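Local coordinates for armadillo repeat protein arm00016 (Synthetic construct, PDB 4D4E) that serves as a computationally designed armadillo repeat scaffold, intended for the modular recognition of peptides, at residues A[103-108]-A[115-120]; A[57-62]-A[75-80]. All coordinates share one frame; numbering follows the deposited sequence.

Contact 1: residues A[103-108]-A[115-120]; sequences KLLDDA and NAVAAI
L105 and I120 meet through their methyl ends because of how each is turned about its own bonds: in L105 chi1 is -90° and chi2 only 20°, which brings CD1 close to eclipsing CA, while in I120 the chain runs on fully extended from CB, with CD1 anti to CA (chi2 176°). The two side chains thus meet head-on, and both methyls of the leucine, CD1 and CD2, lie 3.8 Å from I120 CD1. The near-eclipsed second torsion of L105 is an unusual conformation, probably strained or imperfectly defined.

Its CD1 is the branch with most to do. Besides I120 it meets A116 CB at 3.8 Å, and it also touches V117 CG2, the valine side chain lying roughly perpendicular to that of the leucine. A116 has a second neighbour in the preceding leucine, since L104 CB approaches A116 CB to 3.8 Å.

Here the turn that follows helix 98-103 is pressed against the long helix 110-124, as expected of an armadillo repeat, in which short and long helices pack around a continuous apolar core. Within the turn, D107 N donates to L104 O at 2.8 Å, and D107 OD2 accepts a hydrogen bond from S109 N just ahead of helix 110-124.

No hydrogen bond joins the two segments, and all five touching residues are buried. L105 and V117 also lie on L146 and I120 on L143, both in helix 140-146, while L104 also touches V75 of helix 68-81.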
ATOM      1  N   LYS A 103      -9.392   0.788  -8.406  1.00 24.61           N
ATOM      2  CA  LYS A 103     -10.692   1.441  -8.580  1.00 26.88           C
ATOM      3  C   LYS A 103     -11.160   2.012  -7.217  1.00 28.66           C
ATOM      4  O   LYS A 103     -11.825   3.061  -7.172  1.00 26.03           O
ATOM      5  CB  LYS A 103     -11.739   0.458  -9.149  1.00 30.05           C
ATOM      6  CG  LYS A 103     -13.212   0.859  -9.063  1.00 34.30           C
ATOM      7  CD  LYS A 103     -14.142  -0.110  -9.775  1.00 41.43           C
ATOM      8  CE  LYS A 103     -14.105  -1.544  -9.249  1.00 47.98           C
ATOM      9  NZ  LYS A 103     -14.061  -1.713  -7.755  1.00 62.63           N
ATOM     10  N   LEU A 104     -10.816   1.320  -6.123  1.00 28.27           N
ATOM     11  CA  LEU A 104     -11.372   1.705  -4.802  1.00 32.23           C
ATOM     12  C   LEU A 104     -10.720   2.958  -4.242  1.00 32.44           C
ATOM     13  O   LEU A 104     -11.214   3.543  -3.300  1.00 29.13           O
ATOM     14  CB  LEU A 104     -11.330   0.535  -3.802  1.00 28.70           C
ATOM     15  CG  LEU A 104     -12.381  -0.512  -4.190  1.00 31.20           C
ATOM     16  CD1 LEU A 104     -12.188  -1.793  -3.402  1.00 30.85           C
ATOM     17  CD2 LEU A 104     -13.833   0.002  -4.078  1.00 31.30           C
ATOM     18  N   LEU A 105      -9.597   3.360  -4.849  1.00 32.38           N
ATOM     19  CA  LEU A 105      -8.881   4.509  -4.403  1.00 33.74           C
ATOM     20  C   LEU A 105      -9.689   5.800  -4.580  1.00 35.58           C
ATOM     21  O   LEU A 105      -9.353   6.816  -3.959  1.00 41.63           O
ATOM     22  CB  LEU A 105      -7.502   4.582  -5.099  1.00 34.88           C
ATOM     23  CG  LEU A 105      -6.275   3.905  -4.476  1.00 33.27           C
ATOM     24  CD1 LEU A 105      -6.601   2.806  -3.453  1.00 35.54           C
ATOM     25  CD2 LEU A 105      -5.278   3.446  -5.536  1.00 33.00           C
ATOM     26  N   ASP A 106     -10.696   5.802  -5.443  1.00 35.56           N
ATOM     27  CA  ASP A 106     -11.621   6.922  -5.400  1.00 43.09           C
ATOM     28  C   ASP A 106     -13.031   6.469  -4.965  1.00 42.52           C
ATOM     29  O   ASP A 106     -14.043   7.042  -5.373  1.00 41.69           O
ATOM     30  CB  ASP A 106     -11.550   7.842  -6.655  1.00 52.58           C
ATOM     31  CG  ASP A 106     -11.842   7.115  -7.947  1.00 58.93           C
ATOM     32  OD1 ASP A 106     -12.527   6.070  -7.881  1.00 63.68           O
ATOM     33  OD2 ASP A 106     -11.407   7.594  -9.027  1.00 56.57           O
ATOM     34  N   ASP A 107     -13.077   5.452  -4.092  1.00 37.40           N
ATOM     35  CA  ASP A 107     -14.351   5.039  -3.496  1.00 38.78           C
ATOM     36  C   ASP A 107     -14.967   6.225  -2.745  1.00 37.86           C
ATOM     37  O   ASP A 107     -14.229   7.120  -2.271  1.00 39.06           O
ATOM     38  CB  ASP A 107     -14.195   3.809  -2.608  1.00 36.94           C
ATOM     39  CG  ASP A 107     -15.527   3.215  -2.231  1.00 41.65           C
ATOM     40  OD1 ASP A 107     -16.040   2.408  -3.007  1.00 41.65           O
ATOM     41  OD2 ASP A 107     -16.093   3.594  -1.196  1.00 40.45           O
ATOM     42  N   ALA A 108     -16.308   6.301  -2.695  1.00 36.74           N
ATOM     43  CA  ALA A 108     -16.930   7.370  -1.913  1.00 40.87           C
ATOM     44  C   ALA A 108     -16.611   7.262  -0.395  1.00 41.10           C
ATOM     45  O   ALA A 108     -16.810   8.242   0.293  1.00 48.16           O
ATOM     46  CB  ALA A 108     -18.448   7.459  -2.148  1.00 37.51           C
ATOM     47  N   ASN A 115      -8.301   1.312   3.686  1.00 26.13           N
ATOM     48  CA  ASN A 115      -8.030  -0.116   3.585  1.00 25.70           C
ATOM     49  C   ASN A 115      -7.512  -0.596   2.197  1.00 22.67           C
ATOM     50  O   ASN A 115      -6.661  -1.508   2.098  1.00 21.94           O
ATOM     51  CB  ASN A 115      -9.311  -0.843   3.947  1.00 25.97           C
ATOM     52  CG  ASN A 115      -9.613  -0.763   5.422  1.00 28.59           C
ATOM     53  OD1 ASN A 115      -9.104  -1.536   6.171  1.00 26.17           O
ATOM     54  ND2 ASN A 115     -10.415   0.222   5.846  1.00 29.77           N
ATOM     55  N   ALA A 116      -7.958   0.055   1.131  1.00 23.35           N
ATOM     56  CA  ALA A 116      -7.503  -0.333  -0.200  1.00 24.84           C
ATOM     57  C   ALA A 116      -6.050   0.122  -0.373  1.00 24.70           C
ATOM     58  O   ALA A 116      -5.215  -0.626  -0.906  1.00 24.72           O
ATOM     59  CB  ALA A 116      -8.435   0.187  -1.315  1.00 23.63           C
ATOM     60  N   VAL A 117      -5.736   1.308   0.132  1.00 27.57           N
ATOM     61  CA  VAL A 117      -4.351   1.732   0.192  1.00 28.94           C
ATOM     62  C   VAL A 117      -3.478   0.796   1.048  1.00 27.41           C
ATOM     63  O   VAL A 117      -2.338   0.467   0.625  1.00 28.22           O
ATOM     64  CB  VAL A 117      -4.168   3.214   0.618  1.00 28.08           C
ATOM     65  CG1 VAL A 117      -2.703   3.576   0.470  1.00 26.57           C
ATOM     66  CG2 VAL A 117      -4.921   4.097  -0.354  1.00 29.56           C
ATOM     67  N   ALA A 118      -3.958   0.377   2.224  1.00 23.68           N
ATOM     68  CA  ALA A 118      -3.172  -0.627   3.001  1.00 22.74           C
ATOM     69  C   ALA A 118      -2.907  -1.922   2.177  1.00 23.22           C
ATOM     70  O   ALA A 118      -1.747  -2.489   2.162  1.00 24.95           O
ATOM     71  CB  ALA A 118      -3.827  -0.961   4.361  1.00 21.70           C
ATOM     72  N   ALA A 119      -3.931  -2.412   1.470  1.00 22.70           N
ATOM     73  CA  ALA A 119      -3.743  -3.635   0.669  1.00 20.62           C
ATOM     74  C   ALA A 119      -2.669  -3.456  -0.391  1.00 20.20           C
ATOM     75  O   ALA A 119      -1.814  -4.309  -0.553  1.00 20.69           O
ATOM     76  CB  ALA A 119      -5.068  -4.167   0.037  1.00 20.37           C
ATOM     77  N   ILE A 120      -2.707  -2.351  -1.110  1.00 22.21           N
ATOM     78  CA  ILE A 120      -1.730  -2.037  -2.156  1.00 20.73           C
ATOM     79  C   ILE A 120      -0.295  -1.778  -1.648  1.00 21.86           C
ATOM     80  O   ILE A 120       0.719  -2.116  -2.321  1.00 23.02           O
ATOM     81  CB  ILE A 120      -2.292  -0.788  -2.865  1.00 21.76           C
ATOM     82  CG1 ILE A 120      -3.500  -1.198  -3.738  1.00 20.72           C
ATOM     83  CG2 ILE A 120      -1.173  -0.066  -3.671  1.00 19.99           C
ATOM     84  CD1 ILE A 120      -4.161   0.029  -4.388  1.00 22.52           C
TER

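Contact 2: residues A[57-62]-A[75-80]; sequences SPLVKL and VAAIAN
Helix segments 57-61 and 75-80 run obliquely to one another, their N-to-C directions 136° apart and the axes of these short segments coming within 9.8 Å, with the CA atoms of L59 and I78 the nearest pair at 7.4 Å.

Across this gap the contact is carried by L59 and I78, whose CB atoms both point toward the opposite helix. Their side chains lie flank to flank, each heading for the other's helix, so that a terminal methyl of the leucine comes alongside the isoleucine part-way up its chain: L59 CD1 is 4.0 Å from I78 CG1. The same methyl reaches A77 CB at 4.2 Å and so bridges two successive residues of the second helix. I78 has CG1 on the side of its backbone N (chi1 -65°) and an extended second torsion, which carries CD1 past the leucine as far as the backbone of V60, 4.3 Å from V60 CA. The CB of V60 is directed away from helix 75-80, and its CG2 makes no more than a marginal approach to that methyl. With no atom pair closer than 4.0 Å and no hydrogen bond between the segments, this is a light, wholly apolar junction of a short helix with a longer one, consistent with the layered helices of the armadillo fold.

Helix 26-40 lies against the same leucine: its L33 and L36 touch L59, and L36 also touches A77. I78 meets L63 in the loop after helix 56-61, while helix 110-124 packs on helix 68-81 through V75, A76 and A79, and N122 ND2 of that helix donates a hydrogen bond to A79 O.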
ATOM      1  N   SER A  57     -10.786 -15.731  -5.051  1.00 26.76           N
ATOM      2  CA  SER A  57     -11.709 -15.181  -6.074  1.00 28.33           C
ATOM      3  C   SER A  57     -12.940 -14.611  -5.457  1.00 25.27           C
ATOM      4  O   SER A  57     -13.297 -13.488  -5.758  1.00 25.64           O
ATOM      5  CB  SER A  57     -12.090 -16.210  -7.160  1.00 28.45           C
ATOM      6  OG  SER A  57     -11.396 -15.808  -8.301  1.00 41.98           O
ATOM      7  N   PRO A  58     -13.603 -15.370  -4.567  1.00 25.65           N
ATOM      8  CA  PRO A  58     -14.848 -14.827  -3.980  1.00 25.95           C
ATOM      9  C   PRO A  58     -14.606 -13.531  -3.147  1.00 27.18           C
ATOM     10  O   PRO A  58     -15.438 -12.595  -3.162  1.00 27.13           O
ATOM     11  CB  PRO A  58     -15.408 -15.991  -3.128  1.00 25.64           C
ATOM     12  CG  PRO A  58     -14.610 -17.185  -3.434  1.00 25.49           C
ATOM     13  CD  PRO A  58     -13.381 -16.791  -4.231  1.00 27.38           C
ATOM     14  N   LEU A  59     -13.443 -13.429  -2.502  1.00 27.40           N
ATOM     15  CA  LEU A  59     -13.101 -12.205  -1.812  1.00 26.55           C
ATOM     16  C   LEU A  59     -12.945 -11.030  -2.745  1.00 28.29           C
ATOM     17  O   LEU A  59     -13.472  -9.981  -2.458  1.00 33.02           O
ATOM     18  CB  LEU A  59     -11.840 -12.357  -0.968  1.00 28.50           C
ATOM     19  CG  LEU A  59     -11.800 -12.774   0.470  1.00 31.90           C
ATOM     20  CD1 LEU A  59     -10.352 -12.508   0.868  1.00 32.95           C
ATOM     21  CD2 LEU A  59     -12.757 -11.940   1.339  1.00 28.11           C
ATOM     22  N   VAL A  60     -12.189 -11.168  -3.838  1.00 28.53           N
ATOM     23  CA  VAL A  60     -12.036 -10.101  -4.852  1.00 26.96           C
ATOM     24  C   VAL A  60     -13.402  -9.677  -5.433  1.00 28.78           C
ATOM     25  O   VAL A  60     -13.607  -8.502  -5.766  1.00 27.46           O
ATOM     26  CB  VAL A  60     -11.122 -10.591  -6.024  1.00 27.80           C
ATOM     27  CG1 VAL A  60     -11.072  -9.565  -7.155  1.00 29.29           C
ATOM     28  CG2 VAL A  60      -9.717 -10.861  -5.516  1.00 25.30           C
ATOM     29  N   LYS A  61     -14.299 -10.648  -5.629  1.00 25.55           N
ATOM     30  CA  LYS A  61     -15.588 -10.362  -6.195  1.00 30.93           C
ATOM     31  C   LYS A  61     -16.466  -9.538  -5.250  1.00 29.28           C
ATOM     32  O   LYS A  61     -17.357  -8.828  -5.723  1.00 31.28           O
ATOM     33  CB  LYS A  61     -16.295 -11.647  -6.595  1.00 37.11           C
ATOM     34  CG  LYS A  61     -17.549 -11.411  -7.401  1.00 50.23           C
ATOM     35  CD  LYS A  61     -18.561 -12.502  -7.098  1.00 54.24           C
ATOM     36  CE  LYS A  61     -19.996 -12.008  -7.243  1.00 50.23           C
ATOM     37  NZ  LYS A  61     -20.813 -12.923  -6.417  1.00 53.20           N
ATOM     38  N   LEU A  62     -16.221  -9.629  -3.936  1.00 27.73           N
ATOM     39  CA  LEU A  62     -16.905  -8.785  -2.938  1.00 28.79           C
ATOM     40  C   LEU A  62     -16.531  -7.306  -2.996  1.00 29.36           C
ATOM     41  O   LEU A  62     -17.207  -6.492  -2.359  1.00 30.89           O
ATOM     42  CB  LEU A  62     -16.659  -9.312  -1.497  1.00 29.90           C
ATOM     43  CG  LEU A  62     -17.397 -10.598  -1.097  1.00 27.38           C
ATOM     44  CD1 LEU A  62     -17.027 -11.087   0.290  1.00 25.75           C
ATOM     45  CD2 LEU A  62     -18.920 -10.416  -1.262  1.00 27.80           C
ATOM     46  N   VAL A  75     -11.841  -5.844   1.633  1.00 26.87           N
ATOM     47  CA  VAL A  75     -10.545  -5.192   1.370  1.00 26.63           C
ATOM     48  C   VAL A  75      -9.578  -5.393   2.576  1.00 26.08           C
ATOM     49  O   VAL A  75      -8.398  -5.613   2.349  1.00 27.11           O
ATOM     50  CB  VAL A  75     -10.689  -3.681   1.050  1.00 25.98           C
ATOM     51  CG1 VAL A  75      -9.331  -3.058   0.882  1.00 31.69           C
ATOM     52  CG2 VAL A  75     -11.389  -3.454  -0.267  1.00 33.97           C
ATOM     53  N   ALA A  76     -10.087  -5.321   3.826  1.00 24.75           N
ATOM     54  CA  ALA A  76      -9.253  -5.469   5.028  1.00 25.02           C
ATOM     55  C   ALA A  76      -8.658  -6.852   4.986  1.00 26.93           C
ATOM     56  O   ALA A  76      -7.476  -7.065   5.256  1.00 25.48           O
ATOM     57  CB  ALA A  76     -10.038  -5.238   6.367  1.00 23.32           C
ATOM     58  N   ALA A  77      -9.505  -7.797   4.646  1.00 28.19           N
ATOM     59  CA  ALA A  77      -9.112  -9.213   4.606  1.00 27.26           C
ATOM     60  C   ALA A  77      -7.989  -9.426   3.539  1.00 26.64           C
ATOM     61  O   ALA A  77      -6.957 -10.046   3.856  1.00 26.10           O
ATOM     62  CB  ALA A  77     -10.343 -10.063   4.329  1.00 24.91           C
ATOM     63  N   ILE A  78      -8.232  -8.962   2.289  1.00 25.24           N
ATOM     64  CA  ILE A  78      -7.232  -8.907   1.210  1.00 25.45           C
ATOM     65  C   ILE A  78      -5.965  -8.152   1.698  1.00 27.93           C
ATOM     66  O   ILE A  78      -4.853  -8.587   1.398  1.00 26.66           O
ATOM     67  CB  ILE A  78      -7.791  -8.258  -0.088  1.00 24.61           C
ATOM     68  CG1 ILE A  78      -8.921  -9.083  -0.731  1.00 24.91           C
ATOM     69  CG2 ILE A  78      -6.683  -7.859  -1.082  1.00 22.13           C
ATOM     70  CD1 ILE A  78      -9.612  -8.318  -1.834  1.00 24.40           C
ATOM     71  N   ALA A  79      -6.094  -7.037   2.444  1.00 26.74           N
ATOM     72  CA  ALA A  79      -4.865  -6.442   2.945  1.00 26.36           C
ATOM     73  C   ALA A  79      -4.062  -7.435   3.814  1.00 24.59           C
ATOM     74  O   ALA A  79      -2.814  -7.429   3.798  1.00 25.26           O
ATOM     75  CB  ALA A  79      -5.125  -5.117   3.711  1.00 24.61           C
ATOM     76  N   ASN A  80      -4.774  -8.243   4.592  1.00 24.27           N
ATOM     77  CA  ASN A  80      -4.139  -9.180   5.494  1.00 27.46           C
ATOM     78  C   ASN A  80      -3.520 -10.364   4.748  1.00 26.66           C
ATOM     79  O   ASN A  80      -2.422 -10.789   5.108  1.00 27.89           O
ATOM     80  CB  ASN A  80      -5.110  -9.649   6.565  1.00 27.93           C
ATOM     81  CG  ASN A  80      -5.059  -8.815   7.838  1.00 33.09           C
ATOM     82  OD1 ASN A  80      -4.039  -8.239   8.174  1.00 34.12           O
ATOM     83  ND2 ASN A  80      -6.155  -8.825   8.592  1.00 33.08           N
TER

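In the fold
Segments 57-62 and 75-80 of contact 2 both precede segment 103-108 in the chain, and the two contacts follow one another in the helical stack with their centres about 12 Å apart. They touch directly: V75, whose CB is directed away from segment 57-62, packs with CG2 3.6 Å from L104 CD1 and with CG1 3.4 Å from A116 N. A little further along the same pair of helices, A79 CB lies 3.7 Å from A119 CA. Segment 75-80 therefore presents different sides to segment 57-62 and to contact 1. Both contacts are buried and apolar, within consecutive layers of what is expected to be an armadillo-type superhelix; no bound peptide defines a site to relate them to.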